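Local coordinates for hypothetical protein yppE (Bacillus subtilis, PDB 2IM8) that is of unknown function but folds into an all-helical bundle and belongs to a bacterial protein family that remains uncharacterised, at residues 39-44 with 86-91; 54-59 with 72-78; 81-85 with 98-103. All coordinates share one frame; numbering follows the deposited sequence.

Contact 1. Residues 39-44 with 86-91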
loop_
_atom_site.group_PDB
_atom_site.type_symbol
_atom_site.label_atom_id
_atom_site.label_comp_id
_atom_site.label_asym_id
_atom_site.label_seq_id
_atom_site.Cartn_x
_atom_site.Cartn_y
_atom_site.Cartn_z
ATOM N N THR A 39 -10.318 9.853 13.003
ATOM C CA THR A 39 -10.302 9.172 11.714
ATOM C C THR A 39 -8.934 9.116 11.024
ATOM O O THR A 39 -8.420 8.029 10.740
ATOM C CB THR A 39 -11.332 9.817 10.748
ATOM O OG1 THR A 39 -12.642 9.763 11.333
ATOM C CG2 THR A 39 -11.361 9.077 9.415
ATOM N N ILE A 40 -8.351 10.281 10.770
ATOM C CA ILE A 40 -7.067 10.388 10.076
ATOM C C ILE A 40 -5.905 9.680 10.778
ATOM O O ILE A 40 -5.317 8.744 10.238
ATOM C CB ILE A 40 -6.702 11.874 9.857
ATOM C CG1 ILE A 40 -7.802 12.555 9.030
ATOM C CG2 ILE A 40 -5.350 11.992 9.141
ATOM C CD1 ILE A 40 -7.590 14.042 8.805
ATOM N N LYS A 41 -5.586 10.128 11.983
ATOM C CA LYS A 41 -4.502 9.550 12.760
ATOM C C LYS A 41 -4.644 8.031 12.897
ATOM O O LYS A 41 -3.692 7.296 12.656
ATOM C CB LYS A 41 -4.452 10.233 14.132
ATOM C CG LYS A 41 -3.304 9.818 15.032
ATOM C CD LYS A 41 -3.221 10.724 16.262
ATOM C CE LYS A 41 -2.184 10.219 17.273
ATOM N NZ LYS A 41 -2.608 8.947 17.925
ATOM N N PRO A 42 -5.837 7.535 13.274
ATOM C CA PRO A 42 -5.967 6.079 13.399
ATOM C C PRO A 42 -5.843 5.342 12.068
ATOM O O PRO A 42 -5.424 4.186 12.038
ATOM C CB PRO A 42 -7.344 5.901 14.024
ATOM C CG PRO A 42 -8.097 7.101 13.538
ATOM C CD PRO A 42 -7.083 8.204 13.683
ATOM N N ALA A 43 -6.206 6.002 10.973
ATOM C CA ALA A 43 -6.117 5.361 9.668
ATOM C C ALA A 43 -4.648 5.210 9.319
ATOM O O ALA A 43 -4.237 4.179 8.792
ATOM C CB ALA A 43 -6.831 6.183 8.606
ATOM N N VAL A 44 -3.855 6.235 9.618
ATOM C CA VAL A 44 -2.422 6.171 9.338
ATOM C C VAL A 44 -1.754 5.135 10.238
ATOM O O VAL A 44 -0.945 4.321 9.777
ATOM C CB VAL A 44 -1.746 7.544 9.550
ATOM C CG1 VAL A 44 -0.235 7.411 9.408
ATOM C CG2 VAL A 44 -2.275 8.552 8.521
ATOM N N VAL A 86 -2.214 7.333 2.220
ATOM C CA VAL A 86 -3.270 7.268 3.224
ATOM C C VAL A 86 -3.613 8.644 3.798
ATOM O O VAL A 86 -4.774 9.054 3.795
ATOM C CB VAL A 86 -2.900 6.309 4.370
ATOM C CG1 VAL A 86 -3.939 6.416 5.491
ATOM C CG2 VAL A 86 -2.850 4.875 3.841
ATOM N N LEU A 87 -2.613 9.368 4.281
ATOM C CA LEU A 87 -2.864 10.700 4.838
ATOM C C LEU A 87 -3.517 11.634 3.820
ATOM O O LEU A 87 -4.512 12.318 4.111
ATOM C CB LEU A 87 -1.549 11.331 5.313
ATOM C CG LEU A 87 -1.655 12.776 5.830
ATOM C CD1 LEU A 87 -2.657 12.878 6.988
ATOM C CD2 LEU A 87 -0.268 13.246 6.268
ATOM N N GLN A 88 -2.948 11.679 2.624
ATOM C CA GLN A 88 -3.472 12.577 1.601
ATOM C C GLN A 88 -4.884 12.239 1.131
ATOM O O GLN A 88 -5.596 13.113 0.631
ATOM C CB GLN A 88 -2.502 12.636 0.425
ATOM C CG GLN A 88 -1.132 13.229 0.797
ATOM C CD GLN A 88 -1.223 14.635 1.375
ATOM O OE1 GLN A 88 -1.984 15.478 0.887
ATOM N NE2 GLN A 88 -0.437 14.899 2.413
ATOM N N SER A 89 -5.309 10.992 1.300
ATOM C CA SER A 89 -6.662 10.632 0.890
ATOM C C SER A 89 -7.637 11.446 1.744
ATOM O O SER A 89 -8.722 11.792 1.298
ATOM C CB SER A 89 -6.918 9.129 1.065
ATOM O OG SER A 89 -7.010 8.747 2.429
ATOM N N TYR A 90 -7.221 11.767 2.969
ATOM C CA TYR A 90 -8.054 12.548 3.884
ATOM C C TYR A 90 -7.854 14.052 3.785
ATOM O O TYR A 90 -8.829 14.794 3.767
ATOM C CB TYR A 90 -7.795 12.118 5.328
ATOM C CG TYR A 90 -8.191 10.689 5.578
ATOM C CD1 TYR A 90 -9.526 10.348 5.781
ATOM C CD2 TYR A 90 -7.239 9.675 5.559
ATOM C CE1 TYR A 90 -9.908 9.023 5.959
ATOM C CE2 TYR A 90 -7.607 8.347 5.734
ATOM C CZ TYR A 90 -8.949 8.033 5.934
ATOM O OH TYR A 90 -9.332 6.732 6.118
ATOM N N VAL A 91 -6.596 14.494 3.717
ATOM C CA VAL A 91 -6.289 15.927 3.660
ATOM C C VAL A 91 -6.048 16.494 2.253
ATOM O O VAL A 91 -6.090 17.710 2.051
ATOM C CB VAL A 91 -5.070 16.256 4.569
ATOM C CG1 VAL A 91 -5.355 15.786 5.984
ATOM C CG2 VAL A 91 -3.815 15.586 4.040
#

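Contact 2. Residues 54-59 with 72-78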
loop_
_atom_site.group_PDB
_atom_site.type_symbol
_atom_site.label_atom_id
_atom_site.label_comp_id
_atom_site.label_asym_id
_atom_site.label_seq_id
_atom_site.Cartn_x
_atom_site.Cartn_y
_atom_site.Cartn_z
ATOM N N TRP A 54 3.564 -6.338 6.293
ATOM C CA TRP A 54 3.571 -6.761 4.899
ATOM C C TRP A 54 5.009 -6.778 4.388
ATOM O O TRP A 54 5.456 -7.769 3.820
ATOM C CB TRP A 54 2.738 -5.800 4.047
ATOM C CG TRP A 54 2.790 -6.114 2.598
ATOM C CD1 TRP A 54 2.068 -7.068 1.933
ATOM C CD2 TRP A 54 3.630 -5.491 1.622
ATOM N NE1 TRP A 54 2.409 -7.072 0.601
ATOM C CE2 TRP A 54 3.367 -6.113 0.385
ATOM C CE3 TRP A 54 4.585 -4.463 1.676
ATOM C CZ2 TRP A 54 4.024 -5.743 -0.796
ATOM C CZ3 TRP A 54 5.241 -4.094 0.506
ATOM C CH2 TRP A 54 4.956 -4.733 -0.715
ATOM N N ALA A 55 5.721 -5.670 4.594
ATOM C CA ALA A 55 7.109 -5.550 4.153
ATOM C C ALA A 55 7.987 -6.673 4.711
ATOM O O ALA A 55 8.772 -7.284 3.979
ATOM C CB ALA A 55 7.679 -4.184 4.562
ATOM N N GLU A 56 7.856 -6.945 6.005
ATOM C CA GLU A 56 8.646 -8.001 6.620
ATOM C C GLU A 56 8.335 -9.334 5.946
ATOM O O GLU A 56 9.232 -10.131 5.701
ATOM C CB GLU A 56 8.379 -8.065 8.137
ATOM C CG GLU A 56 8.071 -9.449 8.697
ATOM C CD GLU A 56 6.575 -9.671 8.910
ATOM O OE1 GLU A 56 5.968 -8.938 9.728
ATOM O OE2 GLU A 56 6.005 -10.576 8.261
ATOM N N GLY A 57 7.066 -9.568 5.629
ATOM C CA GLY A 57 6.693 -10.811 4.976
ATOM C C GLY A 57 7.193 -10.836 3.539
ATOM O O GLY A 57 7.685 -11.861 3.058
ATOM N N ALA A 58 7.066 -9.702 2.853
ATOM C CA ALA A 58 7.517 -9.586 1.469
ATOM C C ALA A 58 9.018 -9.828 1.411
ATOM O O ALA A 58 9.498 -10.580 0.563
ATOM C CB ALA A 58 7.185 -8.188 0.905
ATOM N N LEU A 59 9.760 -9.190 2.312
ATOM C CA LEU A 59 11.205 -9.375 2.335
ATOM C C LEU A 59 11.572 -10.837 2.612
ATOM O O LEU A 59 12.512 -11.371 2.016
ATOM C CB LEU A 59 11.837 -8.461 3.379
ATOM C CG LEU A 59 11.792 -6.972 3.023
ATOM C CD1 LEU A 59 12.318 -6.167 4.194
ATOM C CD2 LEU A 59 12.623 -6.710 1.756
ATOM N N LYS A 72 14.305 -6.197 -3.106
ATOM C CA LYS A 72 14.298 -5.469 -1.836
ATOM C C LYS A 72 13.981 -3.967 -1.878
ATOM O O LYS A 72 13.084 -3.496 -1.169
ATOM C CB LYS A 72 15.643 -5.677 -1.126
ATOM C CG LYS A 72 15.632 -5.296 0.351
ATOM C CD LYS A 72 17.040 -5.240 0.939
ATOM C CE LYS A 72 17.818 -4.028 0.421
ATOM N NZ LYS A 72 19.110 -3.837 1.148
ATOM N N GLU A 73 14.724 -3.209 -2.681
ATOM C CA GLU A 73 14.509 -1.766 -2.759
ATOM C C GLU A 73 13.062 -1.416 -3.079
ATOM O O GLU A 73 12.507 -0.451 -2.558
ATOM C CB GLU A 73 15.421 -1.144 -3.819
ATOM C CG GLU A 73 16.896 -1.344 -3.559
ATOM C CD GLU A 73 17.409 -2.689 -4.037
ATOM O OE1 GLU A 73 16.594 -3.542 -4.466
ATOM O OE2 GLU A 73 18.638 -2.887 -3.980
ATOM N N GLN A 74 12.466 -2.210 -3.954
ATOM C CA GLN A 74 11.089 -2.017 -4.376
ATOM C C GLN A 74 10.165 -2.192 -3.169
ATOM O O GLN A 74 9.286 -1.368 -2.921
ATOM C CB GLN A 74 10.788 -3.041 -5.467
ATOM C CG GLN A 74 9.438 -3.002 -6.119
ATOM C CD GLN A 74 9.387 -3.990 -7.271
ATOM O OE1 GLN A 74 9.980 -5.072 -7.195
ATOM N NE2 GLN A 74 8.688 -3.630 -8.338
ATOM N N ILE A 75 10.388 -3.255 -2.407
ATOM C CA ILE A 75 9.567 -3.521 -1.233
ATOM C C ILE A 75 9.712 -2.395 -0.220
ATOM O O ILE A 75 8.718 -1.859 0.267
ATOM C CB ILE A 75 9.951 -4.861 -0.563
ATOM C CG1 ILE A 75 9.607 -6.028 -1.499
ATOM C CG2 ILE A 75 9.195 -5.023 0.757
ATOM C CD1 ILE A 75 8.133 -6.092 -1.869
ATOM N N GLU A 76 10.954 -2.029 0.077
ATOM C CA GLU A 76 11.239 -0.969 1.045
ATOM C C GLU A 76 10.613 0.395 0.720
ATOM O O GLU A 76 10.242 1.142 1.628
ATOM C CB GLU A 76 12.757 -0.820 1.209
ATOM C CG GLU A 76 13.439 -2.070 1.760
ATOM C CD GLU A 76 14.952 -1.917 1.886
ATOM O OE1 GLU A 76 15.606 -1.540 0.888
ATOM O OE2 GLU A 76 15.486 -2.184 2.983
ATOM N N ALA A 77 10.474 0.713 -0.563
ATOM C CA ALA A 77 9.905 1.997 -0.975
ATOM C C ALA A 77 8.395 2.169 -0.735
ATOM O O ALA A 77 7.900 3.297 -0.659
ATOM C CB ALA A 77 10.210 2.241 -2.446
ATOM N N VAL A 78 7.672 1.056 -0.632
ATOM C CA VAL A 78 6.220 1.077 -0.435
ATOM C C VAL A 78 5.742 1.853 0.800
ATOM O O VAL A 78 4.843 2.696 0.713
ATOM C CB VAL A 78 5.672 -0.375 -0.358
ATOM C CG1 VAL A 78 4.167 -0.364 -0.049
ATOM C CG2 VAL A 78 5.934 -1.093 -1.692
#

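Contact 3. Residues 81-85 with 98-103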
loop_
_atom_site.group_PDB
_atom_site.type_symbol
_atom_site.label_atom_id
_atom_site.label_comp_id
_atom_site.label_asym_id
_atom_site.label_seq_id
_atom_site.Cartn_x
_atom_site.Cartn_y
_atom_site.Cartn_z
ATOM N N ASN A 81 5.515 5.782 0.624
ATOM C CA ASN A 81 4.533 6.205 -0.371
ATOM C C ASN A 81 3.117 5.826 0.070
ATOM O O ASN A 81 2.186 6.621 -0.061
ATOM C CB ASN A 81 4.832 5.578 -1.736
ATOM C CG ASN A 81 5.994 6.250 -2.449
ATOM O OD1 ASN A 81 6.138 7.476 -2.416
ATOM N ND2 ASN A 81 6.813 5.451 -3.118
ATOM N N PHE A 82 2.964 4.615 0.595
ATOM C CA PHE A 82 1.670 4.135 1.055
ATOM C C PHE A 82 1.120 5.018 2.168
ATOM O O PHE A 82 -0.055 5.388 2.151
ATOM C CB PHE A 82 1.800 2.694 1.543
ATOM C CG PHE A 82 0.509 2.089 2.021
ATOM C CD1 PHE A 82 -0.509 1.769 1.122
ATOM C CD2 PHE A 82 0.314 1.823 3.372
ATOM C CE1 PHE A 82 -1.708 1.186 1.570
ATOM C CE2 PHE A 82 -0.884 1.239 3.829
ATOM C CZ PHE A 82 -1.891 0.924 2.921
ATOM N N LEU A 83 1.964 5.358 3.141
ATOM C CA LEU A 83 1.516 6.212 4.241
ATOM C C LEU A 83 1.174 7.618 3.769
ATOM O O LEU A 83 0.272 8.257 4.314
ATOM C CB LEU A 83 2.571 6.276 5.347
ATOM C CG LEU A 83 2.566 5.125 6.358
ATOM C CD1 LEU A 83 2.640 3.799 5.637
ATOM C CD2 LEU A 83 3.743 5.288 7.306
ATOM N N GLU A 84 1.891 8.120 2.770
ATOM C CA GLU A 84 1.556 9.449 2.269
ATOM C C GLU A 84 0.189 9.338 1.596
ATOM O O GLU A 84 -0.686 10.182 1.805
ATOM C CB GLU A 84 2.595 9.953 1.272
ATOM C CG GLU A 84 2.138 11.211 0.523
ATOM C CD GLU A 84 3.232 11.891 -0.279
ATOM O OE1 GLU A 84 4.149 11.196 -0.773
ATOM O OE2 GLU A 84 3.152 13.133 -0.430
ATOM N N LEU A 85 0.013 8.281 0.802
ATOM C CA LEU A 85 -1.244 8.037 0.097
ATOM C C LEU A 85 -2.401 8.019 1.095
ATOM O O LEU A 85 -3.438 8.641 0.860
ATOM C CB LEU A 85 -1.153 6.714 -0.686
ATOM C CG LEU A 85 -2.341 5.790 -1.015
ATOM C CD1 LEU A 85 -3.649 6.552 -1.198
ATOM C CD2 LEU A 85 -1.981 5.003 -2.280
ATOM N N ARG A 98 1.085 14.115 -8.470
ATOM C CA ARG A 98 1.874 13.493 -7.420
ATOM C C ARG A 98 1.081 12.361 -6.754
ATOM O O ARG A 98 1.618 11.280 -6.496
ATOM C CB ARG A 98 2.266 14.551 -6.384
ATOM C CG ARG A 98 3.004 14.029 -5.169
ATOM C CD ARG A 98 4.262 13.260 -5.534
ATOM N NE ARG A 98 4.972 12.849 -4.327
ATOM C CZ ARG A 98 5.875 11.876 -4.286
ATOM N NH1 ARG A 98 6.185 11.205 -5.391
ATOM N NH2 ARG A 98 6.464 11.569 -3.143
ATOM N N PHE A 99 -0.193 12.603 -6.474
ATOM C CA PHE A 99 -1.002 11.570 -5.842
ATOM C C PHE A 99 -1.060 10.342 -6.748
ATOM O O PHE A 99 -0.975 9.197 -6.277
ATOM C CB PHE A 99 -2.424 12.065 -5.578
ATOM C CG PHE A 99 -3.259 11.085 -4.806
ATOM C CD1 PHE A 99 -3.185 11.030 -3.416
ATOM C CD2 PHE A 99 -4.050 10.150 -5.470
ATOM C CE1 PHE A 99 -3.887 10.049 -2.698
ATOM C CE2 PHE A 99 -4.750 9.174 -4.764
ATOM C CZ PHE A 99 -4.668 9.123 -3.378
ATOM N N LYS A 100 -1.211 10.582 -8.050
ATOM C CA LYS A 100 -1.272 9.489 -9.010
ATOM C C LYS A 100 0.051 8.730 -9.023
ATOM O O LYS A 100 0.052 7.510 -9.010
ATOM C CB LYS A 100 -1.588 10.002 -10.425
ATOM C CG LYS A 100 -1.683 8.880 -11.465
ATOM C CD LYS A 100 -2.109 9.375 -12.846
ATOM C CE LYS A 100 -2.185 8.228 -13.854
ATOM N NZ LYS A 100 -2.678 8.660 -15.193
ATOM N N ASP A 101 1.171 9.457 -9.049
ATOM C CA ASP A 101 2.491 8.829 -9.061
ATOM C C ASP A 101 2.740 7.869 -7.895
ATOM O O ASP A 101 3.196 6.754 -8.108
ATOM C CB ASP A 101 3.605 9.882 -9.075
ATOM C CG ASP A 101 3.596 10.724 -10.338
ATOM O OD1 ASP A 101 3.183 10.202 -11.397
ATOM O OD2 ASP A 101 4.015 11.901 -10.276
ATOM N N ILE A 102 2.452 8.288 -6.667
ATOM C CA ILE A 102 2.689 7.400 -5.529
ATOM C C ILE A 102 1.710 6.234 -5.522
ATOM O O ILE A 102 2.068 5.108 -5.171
ATOM C CB ILE A 102 2.625 8.172 -4.184
ATOM C CG1 ILE A 102 1.239 8.785 -3.972
ATOM C CG2 ILE A 102 3.677 9.283 -4.186
ATOM C CD1 ILE A 102 1.126 9.535 -2.658
ATOM N N THR A 103 0.474 6.496 -5.932
ATOM C CA THR A 103 -0.543 5.452 -5.981
ATOM C C THR A 103 -0.122 4.399 -7.012
ATOM O O THR A 103 -0.160 3.189 -6.737
ATOM C CB THR A 103 -1.924 6.049 -6.345
ATOM O OG1 THR A 103 -2.312 6.984 -5.330
ATOM C CG2 THR A 103 -2.986 4.961 -6.414
HETATM O O HOH W 1 7.395 8.651 -4.450
#

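Contact 1. Residues 39-44 with 86-91
I40 lodges against L87, Y90 and V91: its CG2 meets L87, while the CG1-CD1 branch runs along Y90 CB to V91. CG2 lies 3.6 Å from L87 CD1, CG1 lies 3.7 Å from Y90 CB, and CD1 ends 4.0 Å from V91 CG1. The torsions explain the division: CG2 stands opposite the backbone N while CG1 lies beside it (chi1 -59°), and the extended second torsion (chi2 177°) carries CD1 onward to V91. The isoleucine and tyrosine side chains run alongside each other in opposite senses, and V91 lies crosswise to I40. Cutting I40 back to alanine is likely to leave L87 CD1 and V91 CG1 without their partner methyls and to open a gap beside Y90 CB.

The Y90 ring is the large counterpart bump, received by two small methyls one helical turn apart. T39 CG2 reaches CE1 of Y90 at 3.7 Å, and A43 CB sits 3.6 Å from Y90 OH, both at oblique angles to the ring. Further along, V44 CG2 approaches V86 CG1 at 4.1 Å, closing the row of apolar contacts. No hydrogen bond joins the two segments, so the fit rests on shape.

Behind this surface S89 OG donates to V86 O at 2.6 Å and is also bonded to R23, while Y90 packs edge-to-face on Y34, linking the pair to helix 3-29 and the loop that follows it. The axes of the two segments approach to 9.5 Å at 163°, and I40 faces Y90 as V44 faces V86. These values describe a nearly antiparallel packing of two long helices, consistent with an up-and-down four-helix bundle.

Contact 2. Residues 54-59 with 72-78
The segments 54-59 and 72-78 run antiparallel, with 173° between their N-to-C directions, their axes approaching to 9.6 Å, and with A55 opposite I75 and L59 opposite K72. I75 points into the partner helix and sits as a knob in a hole formed by W54, A55, A58 and L59. Both of its branches rest on A58 CB: CD1 reaches A58 CB and W54 CH2, each at 3.6 Å, whereas CG2 also reaches L59 CD2 at 3.9 Å. The bent chain (chi2 -59°) steers CD1 toward the indole.

W54 forms the wall at the other end of the hole. The W54 and V78 side chains lie crosswise, CZ3 of the tryptophan 3.8 Å from V78 CG2, and the methyls of both I75 and V78 come to the ring obliquely. One face of the indole is overlain by A58 CB of its own helix, which sits toward the rim. The buried NE1 is satisfied by T10 OG1 of helix 3-29, and further contacts with M13 and L110 place the indole where all four helices meet.

At the opposite end L59 CD2 lies against the aliphatic part of K72, 3.6 Å from its CG. The lysine chain bends at its third torsion (chi3 72°) and leads its ammonium away from helix 36-64, so only methylene carbon takes part here. With no hydrogen bond between the segments, the contact rests on apolar packing, the methylenes of K72 included.

A single knob set among four residues of a neighbouring antiparallel helix is the knobs-into-holes packing characteristic of helical bundles, here joining helices 36-64 and 72-91 with W54 reaching into the shared core.

Contact 3. Residues 81-85 with 98-103
The R98 guanidinium forms a salt bridge with E84, NH2 lying 3.3 Å from OE1, and carries I102 CG2 over the centre of one face. The carboxylate and guanidinium planes stand 72° apart, so the pair is not a flat, two-bond bridge. A bend at the second torsion of R98 (chi2 56°) folds the arginine back across I102. Nearby, a water donates to N81 OD1 at 2.7 Å and accepts from R98 NH1 at 3.0 Å, linking the asparagine to the arginine.

The F99 ring carries T103 OG1 over one face, toward the rim, while L85 CD1 comes to CZ obliquely at 3.5 Å. That same OG1 donates to F99 O, and Y24 of helix 3-29 stacks on the ring.

Between these groups I102 fills the centre, its CD1 3.7 Å from E84 CG and close to L85, and its CG2 3.5 Å from N81 OD1.

A polar edge of N81, E84 and R98 thus lies beside an apolar patch of L85, F99 and I102. The segment axes approach to 9.5 Å at a signed crossing angle of -136°, joining consecutive helices 72-91 and 96-121 as in a helical hairpin of a four-helix bundle.

How the contacts relate
Helix 72-91 is common to all three contacts. Contacts 1 and 2 pair it with helix 36-64 at positions 22 Å apart between centres, on opposite sides of the chain's centre, with contact 2 nested inside the loop that contact 1 closes. Contact 3 pairs the same helix with helix 96-121; it follows contact 2 in series and crosses contact 1 along the chain. Its centre lies 16 Å from that of contact 2 and 12 Å from that of contact 1, and contacts 1 and 3 touch through Q88 CB and F99 CD1, 4.2 Å apart. Helix 72-91 thus packs on helix 36-64 at two places and on helix 96-121 between them, consistent with a four-helix bundle.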